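Local coordinates for 432aa long hypothetical deoxyribodipyrimidine photolyase (Sulfolobus tokodaii, PDB 2E0I), which probably repairs cyclobutane pyrimidine dimers in DNA by light-driven electron transfer from a bound FAD, with a second FAD as a likely light-harvesting cofactor, at residues 310-321 and 362-370. Numbering follows the deposited sequence.
Sequences RVRMLVAFFLVK and FRVFNPWKQ. With FAD (flavin-adenine dinucleotide), chain E.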
# COMPACT_ATOMS: atom_id res chain seq x y z
N ARG A 310 7.10 -4.52 11.43
CA ARG A 310 8.37 -4.70 12.08
C ARG A 310 9.39 -5.27 11.12
O ARG A 310 10.48 -4.74 10.98
CB ARG A 310 8.25 -5.64 13.27
CG ARG A 310 9.45 -5.54 14.15
CD ARG A 310 9.46 -4.15 14.68
NE ARG A 310 10.69 -3.81 15.36
CZ ARG A 310 10.80 -2.74 16.15
NH1 ARG A 310 9.74 -1.96 16.33
NH2 ARG A 310 11.95 -2.45 16.72
N VAL A 311 9.03 -6.38 10.48
CA VAL A 311 9.92 -7.04 9.54
C VAL A 311 10.15 -6.12 8.35
O VAL A 311 11.25 -6.03 7.83
CB VAL A 311 9.33 -8.38 9.06
CG1 VAL A 311 10.12 -8.93 7.88
CG2 VAL A 311 9.35 -9.38 10.20
N ARG A 312 9.09 -5.44 7.94
CA ARG A 312 9.13 -4.51 6.82
C ARG A 312 10.28 -3.52 6.98
O ARG A 312 11.08 -3.36 6.07
CB ARG A 312 7.82 -3.76 6.72
CG ARG A 312 7.18 -3.77 5.36
CD ARG A 312 5.73 -4.23 5.46
NE ARG A 312 4.87 -3.56 4.50
CZ ARG A 312 3.61 -3.90 4.24
NH1 ARG A 312 3.05 -4.92 4.88
NH2 ARG A 312 2.91 -3.23 3.34
N MET A 313 10.37 -2.85 8.12
CA MET A 313 11.44 -1.89 8.28
C MET A 313 12.81 -2.48 8.57
O MET A 313 13.83 -1.85 8.28
CB MET A 313 11.08 -0.83 9.33
CG MET A 313 11.08 -1.27 10.76
SD MET A 313 10.69 0.17 11.83
CE MET A 313 8.85 0.30 11.54
N LEU A 314 12.86 -3.68 9.13
CA LEU A 314 14.14 -4.32 9.40
C LEU A 314 14.77 -4.63 8.06
O LEU A 314 15.98 -4.46 7.85
CB LEU A 314 13.98 -5.63 10.18
CG LEU A 314 13.74 -5.52 11.68
CD1 LEU A 314 13.75 -6.90 12.30
CD2 LEU A 314 14.82 -4.66 12.31
N VAL A 315 13.93 -5.11 7.16
CA VAL A 315 14.34 -5.48 5.82
C VAL A 315 14.77 -4.24 5.04
O VAL A 315 15.79 -4.24 4.36
CB VAL A 315 13.18 -6.23 5.13
CG1 VAL A 315 13.06 -5.82 3.67
CG2 VAL A 315 13.40 -7.73 5.25
N ALA A 316 13.99 -3.17 5.15
CA ALA A 316 14.28 -1.94 4.46
C ALA A 316 15.57 -1.33 5.01
O ALA A 316 16.39 -0.80 4.26
CB ALA A 316 13.11 -0.97 4.61
N PHE A 317 15.74 -1.40 6.32
CA PHE A 317 16.92 -0.86 6.97
C PHE A 317 18.16 -1.55 6.41
O PHE A 317 19.09 -0.90 5.94
CB PHE A 317 16.84 -1.12 8.49
CG PHE A 317 18.16 -0.94 9.21
CD1 PHE A 317 18.64 0.33 9.52
CD2 PHE A 317 18.92 -2.06 9.58
CE1 PHE A 317 19.88 0.50 10.18
CE2 PHE A 317 20.16 -1.90 10.24
CZ PHE A 317 20.63 -0.62 10.54
N PHE A 318 18.15 -2.88 6.45
CA PHE A 318 19.25 -3.70 5.98
C PHE A 318 19.69 -3.40 4.54
O PHE A 318 20.89 -3.38 4.24
CB PHE A 318 18.86 -5.17 6.09
CG PHE A 318 20.03 -6.11 5.95
CD1 PHE A 318 20.82 -6.41 7.05
CD2 PHE A 318 20.36 -6.66 4.71
CE1 PHE A 318 21.91 -7.26 6.92
CE2 PHE A 318 21.45 -7.51 4.58
CZ PHE A 318 22.22 -7.80 5.68
N LEU A 319 18.73 -3.16 3.65
CA LEU A 319 19.09 -2.88 2.27
C LEU A 319 19.74 -1.51 2.11
O LEU A 319 20.70 -1.35 1.36
CB LEU A 319 17.87 -2.96 1.36
CG LEU A 319 18.13 -2.57 -0.10
CD1 LEU A 319 18.98 -3.64 -0.76
CD2 LEU A 319 16.82 -2.39 -0.84
N VAL A 320 19.24 -0.53 2.84
CA VAL A 320 19.77 0.81 2.69
C VAL A 320 21.00 1.12 3.52
O VAL A 320 22.02 1.55 2.99
CB VAL A 320 18.68 1.86 2.98
CG1 VAL A 320 19.23 3.24 2.74
CG2 VAL A 320 17.47 1.60 2.09
N LYS A 321 20.90 0.91 4.83
CA LYS A 321 21.99 1.23 5.73
C LYS A 321 23.02 0.14 6.00
O LYS A 321 23.94 0.35 6.78
CB LYS A 321 21.41 1.75 7.05
CG LYS A 321 20.77 3.11 6.86
CD LYS A 321 20.15 3.66 8.13
CE LYS A 321 19.54 5.03 7.87
NZ LYS A 321 18.83 5.58 9.07
N PHE A 362 19.49 9.65 12.39
CA PHE A 362 20.03 8.52 11.65
C PHE A 362 19.82 7.27 12.50
O PHE A 362 20.67 6.89 13.31
CB PHE A 362 21.52 8.71 11.36
CG PHE A 362 22.11 7.65 10.48
CD1 PHE A 362 22.48 6.41 11.01
CD2 PHE A 362 22.28 7.87 9.12
CE1 PHE A 362 23.01 5.42 10.19
CE2 PHE A 362 22.81 6.88 8.29
CZ PHE A 362 23.18 5.66 8.83
N ARG A 363 18.66 6.65 12.32
CA ARG A 363 18.28 5.47 13.07
C ARG A 363 18.96 4.20 12.59
O ARG A 363 19.11 3.97 11.39
CB ARG A 363 16.77 5.31 13.01
CG ARG A 363 16.21 4.24 13.91
CD ARG A 363 14.77 4.56 14.23
NE ARG A 363 14.63 5.98 14.55
CZ ARG A 363 13.63 6.50 15.25
NH1 ARG A 363 12.66 5.73 15.72
NH2 ARG A 363 13.61 7.81 15.49
N VAL A 364 19.39 3.37 13.54
CA VAL A 364 20.05 2.11 13.22
C VAL A 364 19.54 0.97 14.11
O VAL A 364 19.23 1.17 15.27
CB VAL A 364 21.58 2.22 13.38
CG1 VAL A 364 21.91 2.65 14.78
CG2 VAL A 364 22.22 0.89 13.09
N PHE A 365 19.46 -0.23 13.54
CA PHE A 365 18.99 -1.41 14.27
C PHE A 365 20.05 -2.50 14.25
O PHE A 365 20.81 -2.62 13.29
CB PHE A 365 17.72 -1.98 13.63
CG PHE A 365 16.55 -1.04 13.67
CD1 PHE A 365 15.97 -0.69 14.88
CD2 PHE A 365 16.03 -0.52 12.49
CE1 PHE A 365 14.88 0.18 14.92
CE2 PHE A 365 14.94 0.35 12.51
CZ PHE A 365 14.36 0.70 13.72
N ASN A 366 20.09 -3.29 15.31
CA ASN A 366 21.04 -4.39 15.37
C ASN A 366 20.30 -5.64 14.89
O ASN A 366 19.43 -6.16 15.58
CB ASN A 366 21.52 -4.60 16.80
CG ASN A 366 22.60 -5.64 16.89
OD1 ASN A 366 22.51 -6.72 16.28
ND2 ASN A 366 23.64 -5.34 17.65
N PRO A 367 20.64 -6.12 13.70
CA PRO A 367 19.99 -7.31 13.14
C PRO A 367 19.84 -8.45 14.13
O PRO A 367 18.75 -8.96 14.33
CB PRO A 367 20.90 -7.68 11.98
CG PRO A 367 21.37 -6.34 11.51
CD PRO A 367 21.70 -5.63 12.80
N TRP A 368 20.94 -8.84 14.75
CA TRP A 368 20.91 -9.95 15.69
C TRP A 368 20.12 -9.66 16.95
O TRP A 368 19.38 -10.51 17.43
CB TRP A 368 22.34 -10.36 16.03
CG TRP A 368 23.13 -10.58 14.79
CD1 TRP A 368 23.99 -9.69 14.22
CD2 TRP A 368 23.05 -11.70 13.90
NE1 TRP A 368 24.45 -10.19 13.02
CE2 TRP A 368 23.89 -11.42 12.80
CE3 TRP A 368 22.36 -12.92 13.93
CZ2 TRP A 368 24.05 -12.31 11.72
CZ3 TRP A 368 22.51 -13.81 12.86
CH2 TRP A 368 23.35 -13.49 11.77
N LYS A 369 20.27 -8.46 17.49
CA LYS A 369 19.53 -8.10 18.69
C LYS A 369 18.04 -8.10 18.38
O LYS A 369 17.23 -8.67 19.11
CB LYS A 369 19.96 -6.72 19.20
CG LYS A 369 21.03 -6.79 20.27
CD LYS A 369 21.54 -5.42 20.67
CE LYS A 369 22.27 -5.49 22.01
NZ LYS A 369 23.25 -6.63 22.09
N GLN A 370 17.70 -7.45 17.27
CA GLN A 370 16.33 -7.34 16.81
C GLN A 370 15.74 -8.73 16.59
O GLN A 370 14.67 -9.06 17.09
CB GLN A 370 16.32 -6.55 15.49
CG GLN A 370 15.07 -5.74 15.26
CD GLN A 370 15.00 -4.53 16.15
OE1 GLN A 370 14.01 -3.80 16.15
NE2 GLN A 370 16.06 -4.30 16.90
PA FAD E . -1.06 -3.68 11.54
O1A FAD E . -2.06 -4.71 11.91
O2A FAD E . -0.10 -3.05 12.46
O5B FAD E . -2.13 -2.47 11.45
C5B FAD E . -1.75 -1.11 11.63
C4B FAD E . -2.43 -0.23 10.58
O4B FAD E . -2.06 1.15 10.73
C3B FAD E . -1.99 -0.67 9.18
O3B FAD E . -2.97 -1.57 8.66
C2B FAD E . -2.10 0.65 8.42
O2B FAD E . -3.47 0.96 8.18
C1B FAD E . -1.53 1.61 9.47
N9A FAD E . -0.05 1.56 9.52
C8A FAD E . 0.71 0.85 10.36
N7A FAD E . 1.99 1.13 10.15
C5A FAD E . 2.06 2.02 9.17
C6A FAD E . 3.10 2.68 8.52
N6A FAD E . 4.36 2.49 8.88
N1A FAD E . 2.80 3.53 7.52
C2A FAD E . 1.56 3.76 7.15
N3A FAD E . 0.55 3.15 7.75
C4A FAD E . 0.76 2.29 8.76
N1 FAD E . 1.68 -0.03 4.04
C2 FAD E . 0.84 -0.06 2.92
O2 FAD E . -0.38 -0.13 3.06
N3 FAD E . 1.39 -0.08 1.64
C4 FAD E . 2.78 -0.07 1.48
O4 FAD E . 3.26 -0.02 0.35
C4X FAD E . 3.61 -0.05 2.60
N5 FAD E . 4.99 -0.13 2.43
C5X FAD E . 5.85 -0.09 3.54
C6 FAD E . 7.22 -0.16 3.34
C7 FAD E . 8.08 -0.09 4.43
C7M FAD E . 9.59 -0.13 4.18
C8 FAD E . 7.56 0.04 5.72
C8M FAD E . 8.48 0.15 6.94
C9 FAD E . 6.18 0.10 5.91
C9A FAD E . 5.31 0.04 4.82
N10 FAD E . 3.92 0.12 4.99
C10 FAD E . 3.07 -0.02 3.88
C1' FAD E . 3.34 0.32 6.35
C2' FAD E . 2.99 -0.92 7.17
O2' FAD E . 4.12 -1.79 7.27
C3' FAD E . 1.78 -1.67 6.61
O3' FAD E . 0.68 -0.77 6.48
C4' FAD E . 1.36 -2.82 7.54
O4' FAD E . 2.46 -3.72 7.74
C5' FAD E . 0.18 -3.59 6.96
O5' FAD E . -0.15 -4.72 7.77
P FAD E . -1.31 -4.64 8.89
O1P FAD E . -2.52 -4.07 8.26
O2P FAD E . -1.41 -5.98 9.50
O3P FAD E . -0.73 -3.58 9.96
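Phe317 offers one face to Phe365, whose ring meets it edge first in a T-shaped pair, with centroids 5.5 Å apart and planes at 75°. Phe365 CB lies over the same ring in a CH-pi contact, while Arg363 O sits at the edge of Phe317 and Val364 CG2 reaches its CZ obliquely. The Phe365 ring in turn takes Met313 SD obliquely, a Met-aromatic contact with SD 4.2 Å from CZ. One face of Phe362 carries the end of Lys321: NZ stands 4.0 Å from the ring centroid, almost on the normal, a cation-pi contact, and CE also lies over that face in a CH-pi contact. Extended beyond CG, the lysine chain carries NZ across to the loop, where it donates an N-H to Arg363 O at 2.8 Å, in the carbonyl plane on a lone pair; with Ser355 OG, two hydrogen bonds and the ring face hold the ammonium. The guanidinium of Arg310 and the amide of Gln370 lie nearly coplanar, 9° apart, and Arg310 NH2 hydrogen-bonds Gln370 OE1 almost straight (172°). A salt bridge from Asp206 to Arg310 NH1 probably helps fix the guanidinium. Asn366 is the N-cap of helix 367-374, its OD1 accepting from Lys369 N. Loop 362-366, leading into that helix, thus packs against helix 309-322, which also contributes Arg312, Met313 and Ala316 to an FAD pocket, in the FAD-binding helical domain of the photolyase family.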